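Local coordinates for protein Alpha/beta hydrolase (Pectobacterium atrosepticum SCRI1043, PDB 3BDV) that probably acts as a serine hydrolase of the alpha/beta-hydrolase fold on a substrate not yet identified, and binds calcium, at residues R67-C72 against E97-V102; L18-V23 against E182-L187; A56-W61 against A85-H90; P43-I48 against Y175-L180; V102-P107 against Q149-E154. All coordinates share one frame; numbering follows the deposited sequence.

Contact 1: R67-C72 against E97-V102; sequences RELSVC and EGIAGV. With CA (calcium ion), chain C.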
# COMPACT_ATOMS: atom_id res chain seq x y z
N ARG A 67 -2.38 -11.13 -11.35
CA ARG A 67 -2.59 -10.72 -12.76
C ARG A 67 -1.72 -9.55 -13.07
O ARG A 67 -1.00 -9.53 -14.06
CB ARG A 67 -4.03 -10.29 -13.05
CG ARG A 67 -5.03 -11.42 -13.03
CD ARG A 67 -6.37 -11.04 -13.67
NE ARG A 67 -7.13 -10.00 -12.94
CZ ARG A 67 -7.99 -10.24 -11.94
NH1 ARG A 67 -8.18 -11.47 -11.47
NH2 ARG A 67 -8.66 -9.23 -11.39
N GLU A 68 -1.77 -8.56 -12.19
CA GLU A 68 -1.05 -7.34 -12.36
C GLU A 68 0.45 -7.56 -12.45
O GLU A 68 1.14 -6.92 -13.26
CB GLU A 68 -1.36 -6.43 -11.18
CG GLU A 68 -1.01 -5.00 -11.42
CD GLU A 68 -1.98 -4.29 -12.32
OE1 GLU A 68 -3.14 -4.72 -12.50
OE2 GLU A 68 -1.57 -3.30 -12.91
N LEU A 69 0.96 -8.45 -11.60
CA LEU A 69 2.42 -8.69 -11.54
C LEU A 69 2.93 -9.44 -12.75
O LEU A 69 4.06 -9.23 -13.18
CB LEU A 69 2.79 -9.47 -10.27
CG LEU A 69 2.59 -8.68 -8.96
CD1 LEU A 69 2.99 -9.55 -7.80
CD2 LEU A 69 3.33 -7.37 -8.91
N SER A 70 2.08 -10.30 -13.31
CA SER A 70 2.46 -11.17 -14.42
C SER A 70 2.95 -10.36 -15.59
O SER A 70 3.79 -10.83 -16.35
CB SER A 70 1.26 -12.01 -14.88
OG SER A 70 0.25 -11.19 -15.50
N VAL A 71 2.40 -9.15 -15.77
CA VAL A 71 2.79 -8.28 -16.90
C VAL A 71 3.76 -7.15 -16.55
O VAL A 71 4.16 -6.38 -17.43
CB VAL A 71 1.57 -7.69 -17.56
CG1 VAL A 71 0.67 -8.84 -18.03
CG2 VAL A 71 0.84 -6.75 -16.59
N CYS A 72 4.18 -7.08 -15.29
CA CYS A 72 5.19 -6.09 -14.91
C CYS A 72 6.59 -6.48 -15.38
O CYS A 72 7.01 -7.64 -15.26
CB CYS A 72 5.21 -5.92 -13.40
SG CYS A 72 3.76 -5.05 -12.80
N GLU A 97 7.17 -13.67 -6.27
CA GLU A 97 8.41 -13.05 -6.74
C GLU A 97 8.13 -11.69 -7.38
O GLU A 97 6.98 -11.40 -7.75
CB GLU A 97 9.10 -13.94 -7.78
CG GLU A 97 9.77 -15.20 -7.23
CD GLU A 97 11.26 -15.27 -7.58
OE1 GLU A 97 11.61 -15.53 -8.76
OE2 GLU A 97 12.09 -15.04 -6.68
N GLY A 98 9.18 -10.89 -7.50
CA GLY A 98 9.17 -9.65 -8.27
C GLY A 98 8.68 -8.46 -7.50
O GLY A 98 8.25 -7.47 -8.10
N ILE A 99 8.68 -8.57 -6.17
CA ILE A 99 8.33 -7.46 -5.28
C ILE A 99 9.52 -6.85 -4.50
O ILE A 99 10.11 -7.50 -3.64
CB ILE A 99 7.15 -7.88 -4.31
CG1 ILE A 99 5.95 -8.36 -5.15
CG2 ILE A 99 6.80 -6.73 -3.35
CD1 ILE A 99 4.84 -9.21 -4.39
N ALA A 100 9.77 -5.57 -4.73
CA ALA A 100 10.90 -4.83 -4.12
C ALA A 100 10.55 -4.39 -2.71
O ALA A 100 11.43 -4.37 -1.84
CB ALA A 100 11.25 -3.59 -4.96
N GLY A 101 9.28 -4.05 -2.50
CA GLY A 101 8.83 -3.49 -1.21
C GLY A 101 7.33 -3.37 -1.17
O GLY A 101 6.65 -3.51 -2.21
N VAL A 102 6.79 -3.17 0.02
CA VAL A 102 5.36 -2.94 0.15
C VAL A 102 5.12 -1.81 1.12
O VAL A 102 5.84 -1.62 2.10
CB VAL A 102 4.54 -4.22 0.54
CG1 VAL A 102 4.69 -5.33 -0.50
CG2 VAL A 102 4.92 -4.70 1.91
CA CA C . -3.84 -2.79 -13.97
O HOH W 1 -5.31 -4.28 -14.84
O HOH W 2 -2.58 -3.70 -15.85
O HOH W 3 -2.49 -0.85 -14.17
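Leu69 and Ile99 meet through their terminal methyls, the two side chains crossing at about a right angle. Leu69 CD1 lies 3.9 Å from Ile99 CD1, and the same methyl comes within 4.1 Å of Ile99 CG1, so one leucine branch rests on the end of the longer isoleucine arm. That arm reaches the helix because Ile99 CG1 stands beside its own backbone N (chi1 -56°), with CG2 turned to the other side. The neighbouring Glu68 faces a different way: its chain bends at chi2 (75°) and presents both carboxylate oxygens to a calcium ion, OE1 at 2.5 Å and OE2 at 2.6 Å from the metal. Three waters and the carbonyl oxygen of Arg47 complete the shell. The apolar touch thus joins the C-terminal end of helix 58-70 to the start of strand 99-105, with Val76 of strand 76-81 beside Leu69 and Val91 and Val92 of helix 83-93 packed on Ile99.

Contact 2: L18-V23 against E182-L187; sequences LTMVLV and EFSEIL. With EDO (1,2-ethanediol), chain G.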
# COMPACT_ATOMS: atom_id res chain seq x y z
N LEU A 18 11.50 1.06 -10.97
CA LEU A 18 10.54 0.34 -10.15
C LEU A 18 9.14 0.71 -10.59
O LEU A 18 8.90 1.83 -10.99
CB LEU A 18 10.65 0.73 -8.67
CG LEU A 18 11.99 0.42 -8.01
CD1 LEU A 18 12.06 0.97 -6.59
CD2 LEU A 18 12.26 -1.11 -8.05
N THR A 19 8.21 -0.23 -10.47
CA THR A 19 6.84 0.03 -10.84
C THR A 19 5.98 0.07 -9.59
O THR A 19 6.02 -0.87 -8.79
CB THR A 19 6.35 -1.10 -11.78
OG1 THR A 19 7.07 -1.02 -13.01
CG2 THR A 19 4.86 -1.00 -12.06
N MSE A 20 5.23 1.14 -9.42
CA MSE A 20 4.28 1.22 -8.33
C MSE A 20 3.00 0.54 -8.74
O MSE A 20 2.47 0.83 -9.80
CB MSE A 20 3.93 2.66 -8.01
CG MSE A 20 5.09 3.56 -7.76
SE MSE A 20 6.35 3.00 -6.44
CE MSE A 20 7.25 4.69 -6.16
N VAL A 21 2.48 -0.31 -7.86
CA VAL A 21 1.16 -0.93 -8.05
C VAL A 21 0.20 -0.52 -6.92
O VAL A 21 0.41 -0.89 -5.77
CB VAL A 21 1.27 -2.46 -8.17
CG1 VAL A 21 -0.10 -3.03 -8.41
CG2 VAL A 21 2.22 -2.85 -9.32
N LEU A 22 -0.84 0.24 -7.27
CA LEU A 22 -1.87 0.65 -6.33
C LEU A 22 -2.89 -0.47 -6.07
O LEU A 22 -3.47 -0.99 -7.01
CB LEU A 22 -2.62 1.89 -6.82
CG LEU A 22 -1.72 3.09 -7.03
CD1 LEU A 22 -2.45 4.07 -7.98
CD2 LEU A 22 -1.36 3.75 -5.66
N VAL A 23 -3.02 -0.86 -4.81
CA VAL A 23 -3.99 -1.87 -4.36
C VAL A 23 -5.08 -1.28 -3.43
O VAL A 23 -4.87 -1.17 -2.24
CB VAL A 23 -3.31 -3.05 -3.63
CG1 VAL A 23 -4.29 -4.19 -3.42
CG2 VAL A 23 -2.05 -3.54 -4.44
N GLU A 182 11.42 8.41 -0.31
CA GLU A 182 12.51 8.09 0.60
C GLU A 182 12.80 6.60 0.62
O GLU A 182 13.96 6.17 0.51
CB GLU A 182 12.19 8.60 2.00
CG GLU A 182 12.15 10.14 2.06
CD GLU A 182 11.60 10.71 3.33
OE1 GLU A 182 11.28 9.91 4.21
OE2 GLU A 182 11.48 11.95 3.44
N PHE A 183 11.72 5.84 0.81
CA PHE A 183 11.72 4.36 0.90
C PHE A 183 12.10 3.71 -0.40
O PHE A 183 12.94 2.82 -0.42
CB PHE A 183 10.29 3.97 1.32
CG PHE A 183 9.99 2.49 1.34
CD1 PHE A 183 10.60 1.66 2.26
CD2 PHE A 183 9.02 1.97 0.51
CE1 PHE A 183 10.25 0.31 2.31
CE2 PHE A 183 8.67 0.63 0.54
CZ PHE A 183 9.26 -0.20 1.41
N SER A 184 11.45 4.11 -1.48
CA SER A 184 11.71 3.52 -2.76
C SER A 184 13.09 3.79 -3.30
O SER A 184 13.65 2.92 -3.92
CB SER A 184 10.63 3.91 -3.79
OG SER A 184 10.63 5.32 -4.07
N GLU A 185 13.67 4.97 -3.05
CA GLU A 185 15.01 5.21 -3.61
C GLU A 185 16.02 4.16 -3.17
O GLU A 185 16.87 3.75 -3.96
CB GLU A 185 15.51 6.60 -3.27
CG GLU A 185 14.78 7.65 -4.04
CD GLU A 185 15.11 9.05 -3.61
OE1 GLU A 185 15.66 9.20 -2.52
OE2 GLU A 185 14.82 10.00 -4.37
N ILE A 186 15.90 3.68 -1.92
CA ILE A 186 16.84 2.67 -1.41
C ILE A 186 16.54 1.30 -2.00
O ILE A 186 17.32 0.39 -1.85
CB ILE A 186 16.93 2.62 0.14
CG1 ILE A 186 15.60 2.39 0.81
CG2 ILE A 186 17.51 3.95 0.68
CD1 ILE A 186 15.72 1.96 2.26
N LEU A 187 15.44 1.16 -2.72
CA LEU A 187 15.16 -0.10 -3.39
C LEU A 187 15.52 -0.10 -4.87
O LEU A 187 15.34 -1.11 -5.56
CB LEU A 187 13.67 -0.42 -3.22
CG LEU A 187 13.12 -0.48 -1.79
CD1 LEU A 187 11.62 -0.67 -1.76
CD2 LEU A 187 13.90 -1.54 -0.96
C1 EDO G . 17.71 -2.32 -0.03
O1 EDO G . 18.11 -2.57 -1.41
C2 EDO G . 18.91 -1.91 0.83
O2 EDO G . 19.50 -0.73 0.26
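The carbonyl oxygen of Ser184 is met from two directions: Leu187 N donates to it at 2.8 Å within the turn at residues 184-187, and the methyl Leu18 CD1 approaches Ser184 O to 3.7 Å from across the contact. The same Leu18 branch lies 4.0 Å from Leu187 CB, while Leu18 CD2 is directed at the Leu187 carbonyl. Leu18 and Leu187 run at about a right angle to one another, so the leucine that precedes the strand sits against this turn with both methyls in use. Two residues on, Met20, present as selenomethionine, bends at chi2 (-53°) and swings its CE methyl to 4.0 Å from Ser184 OG. That hydroxyl stands between the backbone N and the carbonyl carbon of its own residue (chi1 65°), a position from which it bonds back to Leu180 O. Leu187 CD1 covers one face of the Phe183 ring, off centre. On the outer side, both hydroxyls of a 1,2-ethanediol, probably from the crystallisation liquor, donate to Ile186 O, O1 at 3.1 Å and O2 at 3.2 Å. The polar groups of Ser184 are therefore served by its own helix and turn, and Leu18, just before strand 19-23, and Met20 within it offer them methyl groups; between 18-23 and 182-187 the contact is apolar in character, with no polar bond linking the two segments.

Contact 3: A56-W61 against A85-H90; sequences ADLDRW and ALAACH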
# COMPACT_ATOMS: atom_id res chain seq x y z
N ALA A 56 -15.47 -8.46 0.44
CA ALA A 56 -14.09 -8.75 0.83
C ALA A 56 -13.84 -10.20 0.51
O ALA A 56 -14.46 -11.05 1.07
CB ALA A 56 -13.87 -8.53 2.29
N ASP A 57 -12.97 -10.47 -0.43
CA ASP A 57 -12.60 -11.84 -0.71
C ASP A 57 -11.12 -11.84 -0.96
O ASP A 57 -10.66 -11.20 -1.91
CB ASP A 57 -13.36 -12.33 -1.92
CG ASP A 57 -13.13 -13.80 -2.19
OD1 ASP A 57 -12.07 -14.18 -2.75
OD2 ASP A 57 -14.06 -14.58 -1.91
N LEU A 58 -10.36 -12.52 -0.10
CA LEU A 58 -8.92 -12.39 -0.15
C LEU A 58 -8.38 -12.96 -1.46
O LEU A 58 -7.52 -12.37 -2.11
CB LEU A 58 -8.26 -13.09 1.05
CG LEU A 58 -6.74 -13.04 1.11
CD1 LEU A 58 -6.27 -11.59 1.10
CD2 LEU A 58 -6.28 -13.74 2.37
N ASP A 59 -8.92 -14.10 -1.84
CA ASP A 59 -8.44 -14.80 -3.04
C ASP A 59 -8.67 -13.97 -4.29
O ASP A 59 -7.82 -13.90 -5.15
CB ASP A 59 -9.11 -16.15 -3.19
CG ASP A 59 -8.63 -17.18 -2.18
OD1 ASP A 59 -7.50 -17.10 -1.71
OD2 ASP A 59 -9.42 -18.09 -1.86
N ARG A 60 -9.79 -13.24 -4.37
CA ARG A 60 -9.99 -12.38 -5.54
C ARG A 60 -8.99 -11.25 -5.61
O ARG A 60 -8.49 -10.93 -6.67
CB ARG A 60 -11.41 -11.81 -5.56
CG ARG A 60 -12.38 -12.87 -6.07
CD ARG A 60 -13.68 -12.28 -6.53
NE ARG A 60 -14.47 -11.77 -5.43
CZ ARG A 60 -15.68 -12.22 -5.09
NH1 ARG A 60 -16.27 -13.20 -5.75
NH2 ARG A 60 -16.30 -11.67 -4.06
N TRP A 61 -8.72 -10.62 -4.48
CA TRP A 61 -7.69 -9.58 -4.42
C TRP A 61 -6.33 -10.15 -4.81
O TRP A 61 -5.61 -9.53 -5.57
CB TRP A 61 -7.60 -8.96 -3.03
CG TRP A 61 -8.27 -7.64 -2.87
CD1 TRP A 61 -7.66 -6.41 -2.77
CD2 TRP A 61 -9.67 -7.40 -2.80
NE1 TRP A 61 -8.61 -5.43 -2.64
CE2 TRP A 61 -9.86 -6.02 -2.62
CE3 TRP A 61 -10.80 -8.23 -2.81
CZ2 TRP A 61 -11.14 -5.43 -2.50
CZ3 TRP A 61 -12.05 -7.66 -2.71
CH2 TRP A 61 -12.22 -6.27 -2.54
N ALA A 85 -4.13 -3.64 1.67
CA ALA A 85 -2.85 -3.81 2.30
C ALA A 85 -2.72 -5.21 2.86
O ALA A 85 -1.64 -5.80 2.82
CB ALA A 85 -2.67 -2.77 3.43
N LEU A 86 -3.80 -5.73 3.43
CA LEU A 86 -3.79 -7.16 3.81
C LEU A 86 -3.49 -8.04 2.63
O LEU A 86 -2.71 -9.00 2.75
CB LEU A 86 -5.06 -7.59 4.51
CG LEU A 86 -5.29 -6.85 5.83
CD1 LEU A 86 -6.57 -7.34 6.52
CD2 LEU A 86 -4.08 -6.90 6.75
N ALA A 87 -4.12 -7.79 1.50
CA ALA A 87 -3.84 -8.64 0.34
C ALA A 87 -2.38 -8.57 -0.07
O ALA A 87 -1.79 -9.58 -0.42
CB ALA A 87 -4.75 -8.25 -0.83
N ALA A 88 -1.80 -7.37 -0.02
CA ALA A 88 -0.40 -7.14 -0.38
C ALA A 88 0.45 -7.99 0.58
O ALA A 88 1.37 -8.68 0.14
CB ALA A 88 0.00 -5.65 -0.26
N CYS A 89 0.11 -7.94 1.86
CA CYS A 89 0.83 -8.71 2.86
C CYS A 89 0.74 -10.21 2.55
O CYS A 89 1.73 -10.90 2.57
CB CYS A 89 0.26 -8.40 4.22
SG CYS A 89 0.91 -9.34 5.56
N HIS A 90 -0.46 -10.70 2.25
CA HIS A 90 -0.66 -12.10 2.06
C HIS A 90 0.13 -12.58 0.83
O HIS A 90 0.78 -13.62 0.84
CB HIS A 90 -2.15 -12.37 1.92
CG HIS A 90 -2.49 -13.81 1.64
ND1 HIS A 90 -2.68 -14.75 2.64
CD2 HIS A 90 -2.69 -14.46 0.47
CE1 HIS A 90 -3.00 -15.90 2.09
NE2 HIS A 90 -3.01 -15.76 0.78
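Leu58 divides its two methyls between neighbouring turns of the facing helix. CD2 sits over the face of the His90 imidazole, 3.8 Å from the ring centroid and only 12° off its normal, a well-centred CH-pi contact. CD1 settles on the backbone of Ala87, 3.9 Å from Ala87 CA. With CG opposite the backbone N (chi1 180°), the branch point of the leucine is carried toward the other helix. One turn on, Trp61 CB approaches Ala87 CB to 3.7 Å, and the small alanine lets the helices come close, their nearest CA atoms being those of Trp61 and Ala87. A second shell fixes these groups. The imidazole is held by a bond from His90 ND1 to Arg118 O, and Arg118 also forms a salt bridge with Asp59; the indole donates from Trp61 NE1 to Pro24 O and meets Phe83 edge-to-face. Further out, Asp57 is the N-cap of helix 58-70, its OD1 accepting from Arg60 N at 3.0 Å through the anti lone pair. Helix 83-93 follows a probable nucleophile elbow of the GxSxG type, and its packing beside helix 58-70 on one face of the parallel sheet is characteristic of the alpha/beta-hydrolase fold.

Contact 4: P43-I48 against Y175-L180; sequences PHWQRI and YGLKRL. With CA (calcium ion), chain C.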
# COMPACT_ATOMS: atom_id res chain seq x y z
N PRO A 43 0.73 8.96 -14.13
CA PRO A 43 -0.11 8.08 -14.95
C PRO A 43 0.55 6.78 -15.38
O PRO A 43 -0.15 5.90 -15.92
CB PRO A 43 -0.45 8.95 -16.17
CG PRO A 43 -0.08 10.34 -15.82
CD PRO A 43 1.01 10.24 -14.80
N HIS A 44 1.86 6.67 -15.21
CA HIS A 44 2.58 5.43 -15.49
C HIS A 44 2.46 4.44 -14.31
O HIS A 44 2.77 3.28 -14.48
CB HIS A 44 4.05 5.71 -15.79
CG HIS A 44 4.69 6.67 -14.83
ND1 HIS A 44 4.31 8.00 -14.74
CD2 HIS A 44 5.66 6.50 -13.90
CE1 HIS A 44 5.02 8.60 -13.81
NE2 HIS A 44 5.85 7.71 -13.28
N TRP A 45 2.03 4.89 -13.13
CA TRP A 45 1.81 3.94 -12.04
C TRP A 45 0.68 2.99 -12.38
O TRP A 45 -0.22 3.36 -13.09
CB TRP A 45 1.51 4.63 -10.74
CG TRP A 45 2.70 5.39 -10.18
CD1 TRP A 45 3.88 5.67 -10.82
CD2 TRP A 45 2.78 6.01 -8.90
NE1 TRP A 45 4.70 6.41 -9.99
CE2 TRP A 45 4.05 6.65 -8.82
CE3 TRP A 45 1.93 6.09 -7.81
CZ2 TRP A 45 4.48 7.33 -7.69
CZ3 TRP A 45 2.35 6.76 -6.68
CH2 TRP A 45 3.61 7.39 -6.64
N GLN A 46 0.76 1.77 -11.87
CA GLN A 46 -0.23 0.76 -12.18
C GLN A 46 -1.23 0.62 -11.05
O GLN A 46 -1.01 1.11 -9.95
CB GLN A 46 0.45 -0.57 -12.44
CG GLN A 46 1.35 -0.61 -13.69
CD GLN A 46 0.63 -0.14 -14.95
OE1 GLN A 46 -0.31 -0.77 -15.41
NE2 GLN A 46 1.08 0.98 -15.50
N ARG A 47 -2.34 -0.05 -11.34
CA ARG A 47 -3.44 -0.18 -10.39
C ARG A 47 -4.22 -1.44 -10.68
O ARG A 47 -4.48 -1.78 -11.85
CB ARG A 47 -4.31 1.07 -10.45
CG ARG A 47 -5.50 1.05 -9.53
CD ARG A 47 -6.14 2.40 -9.52
NE ARG A 47 -7.42 2.33 -8.84
CZ ARG A 47 -8.01 3.36 -8.25
NH1 ARG A 47 -7.49 4.57 -8.32
NH2 ARG A 47 -9.16 3.19 -7.65
N ILE A 48 -4.60 -2.17 -9.63
CA ILE A 48 -5.28 -3.45 -9.86
C ILE A 48 -6.71 -3.13 -10.23
O ILE A 48 -7.25 -2.11 -9.82
CB ILE A 48 -5.22 -4.44 -8.64
CG1 ILE A 48 -5.92 -3.85 -7.42
CG2 ILE A 48 -3.77 -4.87 -8.30
CD1 ILE A 48 -6.49 -4.94 -6.50
N TYR A 175 2.62 13.98 2.07
CA TYR A 175 3.50 13.31 3.05
C TYR A 175 3.69 11.84 2.70
O TYR A 175 4.81 11.32 2.79
CB TYR A 175 3.01 13.46 4.52
CG TYR A 175 4.06 12.90 5.49
CD1 TYR A 175 5.23 13.61 5.75
CD2 TYR A 175 3.89 11.67 6.09
CE1 TYR A 175 6.20 13.10 6.60
CE2 TYR A 175 4.86 11.16 6.95
CZ TYR A 175 6.00 11.87 7.18
OH TYR A 175 6.99 11.33 7.99
N GLY A 176 2.62 11.16 2.28
CA GLY A 176 2.77 9.78 1.81
C GLY A 176 3.69 9.64 0.59
O GLY A 176 4.52 8.72 0.50
N LEU A 177 3.54 10.54 -0.37
CA LEU A 177 4.44 10.58 -1.51
C LEU A 177 5.87 10.84 -1.13
O LEU A 177 6.79 10.22 -1.66
CB LEU A 177 3.96 11.66 -2.49
CG LEU A 177 2.69 11.37 -3.27
CD1 LEU A 177 2.38 12.60 -4.10
CD2 LEU A 177 2.82 10.07 -4.16
N LYS A 178 6.08 11.77 -0.21
CA LYS A 178 7.43 12.03 0.34
C LYS A 178 8.05 10.78 0.96
O LYS A 178 9.16 10.41 0.63
CB LYS A 178 7.41 13.19 1.35
CG LYS A 178 8.78 13.53 1.97
CD LYS A 178 8.74 14.57 3.12
CE LYS A 178 8.66 13.90 4.52
NZ LYS A 178 9.94 13.34 5.12
N ARG A 179 7.34 10.13 1.88
CA ARG A 179 7.85 8.88 2.45
C ARG A 179 8.08 7.79 1.43
O ARG A 179 9.05 7.03 1.54
CB ARG A 179 6.89 8.39 3.55
CG ARG A 179 6.82 9.33 4.67
CD ARG A 179 8.19 9.56 5.28
NE ARG A 179 8.79 8.32 5.76
CZ ARG A 179 8.76 7.90 7.02
NH1 ARG A 179 8.19 8.61 7.98
NH2 ARG A 179 9.39 6.76 7.34
N LEU A 180 7.19 7.65 0.48
CA LEU A 180 7.37 6.68 -0.56
C LEU A 180 8.66 6.93 -1.35
O LEU A 180 9.36 6.02 -1.71
CB LEU A 180 6.19 6.76 -1.52
CG LEU A 180 6.22 5.82 -2.74
CD1 LEU A 180 6.38 4.32 -2.37
CD2 LEU A 180 5.02 6.08 -3.58
CA CA C . -3.84 -2.79 -13.97
O HOH W 3 -2.49 -0.85 -14.17
O HOH W 1 -5.31 -4.28 -14.84
O HOH W 2 -2.58 -3.70 -15.85
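The apolar part of the contact gathers on the far corner of the Trp45 indole. Its CH2 atom lies 3.6 Å from Leu180 CD2 and 3.7 Å from Leu177 CD2, so two leucines one turn apart on the helix converge on a single ring carbon. They arrive differently: Leu180, with CG opposite its backbone N (chi1 178°), and Trp45 come from opposite directions, CD2 standing oblique to the ring, whereas Leu177 slants across the tryptophan. The ring is further held by Phe42, stacked on it, and by a bond between Trp45 NE1 and Ser15 OG.

Hydrogen bonds brace each side separately. Gln46 NE2 reaches back to His44 O at 3.0 Å, lying well above the carbonyl plane, while a water donates to Gln46 OE1 and accepts from Arg47 N at 2.9 Å. On the helix, Arg179 NH1 donates to Tyr175 OH at 3.0 Å, the hydroxyl lying in the guanidinium plane.

Metal binding forms the third kind. Arg47 O coordinates the calcium ion at 2.4 Å, and the water held by Gln46 is also a ligand. Salt bridges from the Arg47 guanidinium to Glu39 and Asp28 steady the same residue. Trp45, just before the outermost strand 46-47 of the parallel sheet, bridges to helix 174-185, the last of the chain, an arrangement consistent with an alpha/beta hydrolase.

Contact 5: V102-P107 against Q149-E154; sequences VMLVAP and QAWDSE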
# COMPACT_ATOMS: atom_id res chain seq x y z
N VAL A 102 6.79 -3.17 0.02
CA VAL A 102 5.36 -2.94 0.15
C VAL A 102 5.12 -1.81 1.12
O VAL A 102 5.84 -1.62 2.10
CB VAL A 102 4.54 -4.22 0.54
CG1 VAL A 102 4.69 -5.33 -0.50
CG2 VAL A 102 4.92 -4.70 1.91
N MSE A 103 4.13 -1.00 0.79
CA MSE A 103 3.68 0.14 1.60
C MSE A 103 2.26 -0.15 1.99
O MSE A 103 1.40 -0.30 1.10
CB MSE A 103 3.77 1.45 0.79
CG MSE A 103 3.19 2.59 1.47
SE MSE A 103 3.86 4.23 0.63
CE MSE A 103 2.62 5.48 1.29
N LEU A 104 2.02 -0.28 3.29
CA LEU A 104 0.74 -0.72 3.89
C LEU A 104 0.13 0.49 4.59
O LEU A 104 0.56 0.91 5.65
CB LEU A 104 0.92 -1.87 4.87
CG LEU A 104 1.67 -3.05 4.30
CD1 LEU A 104 1.93 -4.25 5.28
CD2 LEU A 104 0.95 -3.54 3.03
N VAL A 105 -0.92 1.03 4.00
CA VAL A 105 -1.50 2.24 4.52
C VAL A 105 -2.83 1.89 5.17
O VAL A 105 -3.74 1.41 4.49
CB VAL A 105 -1.75 3.27 3.40
CG1 VAL A 105 -2.44 4.56 4.02
CG2 VAL A 105 -0.43 3.58 2.65
N ALA A 106 -2.93 2.10 6.47
CA ALA A 106 -4.15 1.74 7.23
C ALA A 106 -4.54 0.27 6.97
O ALA A 106 -5.67 -0.05 6.61
CB ALA A 106 -5.34 2.69 6.93
N PRO A 107 -3.59 -0.65 7.20
CA PRO A 107 -3.96 -2.06 7.08
C PRO A 107 -5.08 -2.33 8.07
O PRO A 107 -5.06 -1.81 9.19
CB PRO A 107 -2.68 -2.79 7.48
CG PRO A 107 -2.03 -1.94 8.33
CD PRO A 107 -2.26 -0.53 7.81
N GLN A 149 5.44 -4.71 14.04
CA GLN A 149 6.55 -5.36 14.68
C GLN A 149 6.63 -6.80 14.19
O GLN A 149 7.71 -7.28 13.79
CB GLN A 149 6.42 -5.32 16.20
CG GLN A 149 7.59 -5.91 16.98
CD GLN A 149 7.40 -5.77 18.51
OE1 GLN A 149 6.30 -6.00 19.03
NE2 GLN A 149 8.46 -5.39 19.21
N ALA A 150 5.50 -7.48 14.15
CA ALA A 150 5.50 -8.86 13.66
C ALA A 150 5.99 -8.96 12.22
O ALA A 150 6.70 -9.91 11.89
CB ALA A 150 4.13 -9.42 13.76
N TRP A 151 5.55 -8.03 11.37
CA TRP A 151 5.87 -8.03 9.94
C TRP A 151 7.27 -7.49 9.64
O TRP A 151 7.73 -7.54 8.50
CB TRP A 151 4.86 -7.20 9.16
CG TRP A 151 3.44 -7.74 9.10
CD1 TRP A 151 3.05 -9.02 9.17
CD2 TRP A 151 2.26 -6.96 8.90
NE1 TRP A 151 1.70 -9.12 9.06
CE2 TRP A 151 1.18 -7.86 8.90
CE3 TRP A 151 1.99 -5.58 8.81
CZ2 TRP A 151 -0.12 -7.45 8.73
CZ3 TRP A 151 0.67 -5.18 8.65
CH2 TRP A 151 -0.36 -6.12 8.62
N ASP A 152 7.95 -7.01 10.69
CA ASP A 152 9.23 -6.31 10.55
C ASP A 152 9.11 -5.11 9.60
O ASP A 152 9.94 -4.90 8.71
CB ASP A 152 10.32 -7.28 10.05
CG ASP A 152 11.71 -6.82 10.40
OD1 ASP A 152 11.89 -5.83 11.15
OD2 ASP A 152 12.63 -7.51 9.92
N SER A 153 8.08 -4.31 9.81
CA SER A 153 7.82 -3.12 9.05
C SER A 153 8.14 -1.90 9.88
O SER A 153 7.93 -1.89 11.08
CB SER A 153 6.33 -3.12 8.69
OG SER A 153 5.92 -1.90 8.09
N GLU A 154 8.58 -0.82 9.22
CA GLU A 154 8.67 0.48 9.85
C GLU A 154 7.23 0.94 10.09
O GLU A 154 6.37 0.68 9.24
CB GLU A 154 9.31 1.49 8.90
CG GLU A 154 10.26 2.42 9.53
CD GLU A 154 10.92 3.37 8.53
OE1 GLU A 154 11.35 2.91 7.45
OE2 GLU A 154 10.98 4.56 8.83
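Within the Schellman motif that ends helix 141-151, Trp151 extends its six-membered ring onto the end of strand 99-105. Leu104 CD1 touches the indole at 3.7 Å from Trp151 CZ3 and almost as close to CE3, its side chain and the tryptophan lying aslant. Pro107 meets the same ring otherwise: its CB lies at the edge, near the ring plane, 4.2 Å from Trp151 CH2. A bond from Trp151 NE1 to Gln120 O fixes the rotation of the indole. In the Schellman turn, Asp152 takes a positive phi (56°) and its N bonds to Gln149 O at 3.1 Å, reversing the chain toward strand 154-157 at the rim of the alpha/beta-hydrolase sheet. Asp152 has been seen to bind calcium, though no such ion is bound to it in this chain. Beyond the turn, Ser153 OG donates to Glu154 O at 2.9 Å, from above the carbonyl plane, and is also bonded to Thr130 OG1. Helix 83-93 flanks the contact, with Ala85 against Leu104 and Cys89 and Gln93 against Trp151.

Four contacts set helices against one parallel sheet or the loops at its strand ends; contact 3 joins two helices lying on one face. Contacts 2 and 4, centres about 7 Å apart, share helix 174-185 and bring it to strands 19-23 and 46-47 and the residues leading into them; contact 4 and the other three are all nested within the loop closed by contact 2. On the opposite face, contacts 1 and 3 use the two ends of helix 58-70 and cross along the chain, while contact 5 continues strand 99-105 from contact 1. The centres of contacts 3 and 4 lie about 19 Å apart. One calcium ion ties contact 1 to contact 4, and an Arg179-Glu154 salt bridge joins contact 4 to contact 5.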